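Local coordinates for myosin light chain (Saccharomyces cerevisiae, PDB 1M45), which serves as a light chain for yeast class II and class V myosins and IQG1 by binding their IQ motifs, and helps assemble the cytokinetic actomyosin ring, at residues R4-K7 with D8-L12. Numbering follows the deposited sequence.
Sequences RANK and DIFTL
The side-chain amide of N6 lies over the backbone of I9 and F10, where the chain enters helix 10-13 of the first EF-hand. N6 to I9 form a type I' beta turn, with K7 and D8 at its corners in left-handed backbone conformations. The turn is closed by I9 N, which donates to N6 O at 2.9 Å. This bond is fairly straight (153°), but the donor sits above the carbonyl plane. With chi1 at 179°, N6 CG lies opposite the backbone N and beside the carbonyl carbon, which swings the amide across the turn and puts CG 3.6 Å from F10 N. The amide also touches the CB of F10, with its plane tilted 61° to the phenyl ring. Replacing N6 with an alanine removes the amide and would probably open a gap beside F10 CB and leave I9 N and F10 N less covered. The F10 ring packs on L60 and I63 of helix 60-69. I9 packs on Y29 and A32 of helix 26-32 and on an apolar side chain of the bound peptide. The CG1-CD1 branch of I9 runs past N6 O, with CG1 3.2 Å and CD1 3.4 Å from that oxygen.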
loop_
_atom_site.group_PDB
_atom_site.type_symbol
_atom_site.label_atom_id
_atom_site.label_comp_id
_atom_site.label_asym_id
_atom_site.label_seq_id
_atom_site.Cartn_x
_atom_site.Cartn_y
_atom_site.Cartn_z
ATOM N N ARG A 4 -12.189 -0.399 -10.039
ATOM C CA ARG A 4 -12.429 -0.054 -8.634
ATOM C C ARG A 4 -13.169 1.271 -8.598
ATOM O O ARG A 4 -12.763 2.241 -9.264
ATOM C CB ARG A 4 -11.126 0.027 -7.856
ATOM C CG ARG A 4 -10.369 -1.286 -7.837
ATOM C CD ARG A 4 -10.568 -2.104 -6.606
ATOM N NE ARG A 4 -9.935 -3.426 -6.699
ATOM C CZ ARG A 4 -9.740 -4.231 -5.660
ATOM N NH1 ARG A 4 -10.121 -3.857 -4.452
ATOM N NH2 ARG A 4 -9.179 -5.423 -5.827
ATOM N N ALA A 5 -14.263 1.296 -7.844
ATOM C CA ALA A 5 -15.153 2.457 -7.786
ATOM C C ALA A 5 -14.534 3.612 -6.997
ATOM O O ALA A 5 -13.777 3.386 -6.047
ATOM C CB ALA A 5 -16.519 2.047 -7.175
ATOM N N ASN A 6 -14.911 4.830 -7.369
ATOM C CA ASN A 6 -14.409 6.027 -6.703
ATOM C C ASN A 6 -14.841 6.087 -5.243
ATOM O O ASN A 6 -14.040 6.465 -4.388
ATOM C CB ASN A 6 -14.840 7.304 -7.443
ATOM C CG ASN A 6 -14.356 8.588 -6.752
ATOM O OD1 ASN A 6 -15.164 9.448 -6.354
ATOM N ND2 ASN A 6 -13.045 8.737 -6.631
ATOM N N LYS A 7 -16.104 5.736 -4.975
ATOM C CA LYS A 7 -16.666 5.766 -3.630
ATOM C C LYS A 7 -16.408 7.112 -2.943
ATOM O O LYS A 7 -16.076 7.166 -1.743
ATOM C CB LYS A 7 -16.090 4.623 -2.803
ATOM C CG LYS A 7 -16.406 3.232 -3.358
ATOM C CD LYS A 7 -15.888 2.178 -2.403
ATOM C CE LYS A 7 -16.268 0.765 -2.844
ATOM N NZ LYS A 7 -15.638 -0.229 -1.908
ATOM N N ASP A 8 -16.566 8.184 -3.729
ATOM C CA ASP A 8 -16.396 9.576 -3.275
ATOM C C ASP A 8 -15.006 9.910 -2.754
ATOM O O ASP A 8 -14.845 10.821 -1.947
ATOM C CB ASP A 8 -17.384 9.922 -2.172
ATOM C CG ASP A 8 -17.673 11.419 -2.101
ATOM O OD1 ASP A 8 -17.603 12.113 -3.127
ATOM O OD2 ASP A 8 -17.983 11.936 -1.041
ATOM N N ILE A 9 -14.011 9.138 -3.164
ATOM C CA ILE A 9 -12.675 9.393 -2.678
ATOM C C ILE A 9 -12.030 10.583 -3.401
ATOM O O ILE A 9 -11.263 11.337 -2.811
ATOM C CB ILE A 9 -11.829 8.125 -2.824
ATOM C CG1 ILE A 9 -12.288 7.072 -1.821
ATOM C CG2 ILE A 9 -10.326 8.452 -2.671
ATOM C CD1 ILE A 9 -11.691 5.666 -2.133
ATOM N N PHE A 10 -12.347 10.768 -4.677
ATOM C CA PHE A 10 -11.762 11.842 -5.456
ATOM C C PHE A 10 -11.863 13.221 -4.766
ATOM O O PHE A 10 -10.914 14.008 -4.823
ATOM C CB PHE A 10 -12.397 11.877 -6.838
ATOM C CG PHE A 10 -11.697 12.767 -7.813
ATOM C CD1 PHE A 10 -12.083 14.102 -7.948
ATOM C CD2 PHE A 10 -10.648 12.301 -8.606
ATOM C CE1 PHE A 10 -11.428 14.945 -8.856
ATOM C CE2 PHE A 10 -10.028 13.112 -9.520
ATOM C CZ PHE A 10 -10.405 14.450 -9.642
ATOM N N THR A 11 -12.983 13.491 -4.096
ATOM C CA THR A 11 -13.164 14.791 -3.428
ATOM C C THR A 11 -12.178 14.991 -2.289
ATOM O O THR A 11 -11.805 16.136 -2.003
ATOM C CB THR A 11 -14.628 15.045 -2.916
ATOM O OG1 THR A 11 -15.096 13.902 -2.194
ATOM C CG2 THR A 11 -15.586 15.171 -4.081
ATOM N N LEU A 12 -11.712 13.914 -1.669
ATOM C CA LEU A 12 -10.741 14.051 -0.576
ATOM C C LEU A 12 -9.374 14.461 -1.120
ATOM O O LEU A 12 -8.531 15.040 -0.384
ATOM C CB LEU A 12 -10.623 12.743 0.223
ATOM C CG LEU A 12 -11.846 12.248 0.976
ATOM C CD1 LEU A 12 -11.571 10.862 1.569
ATOM C CD2 LEU A 12 -12.184 13.272 2.066
#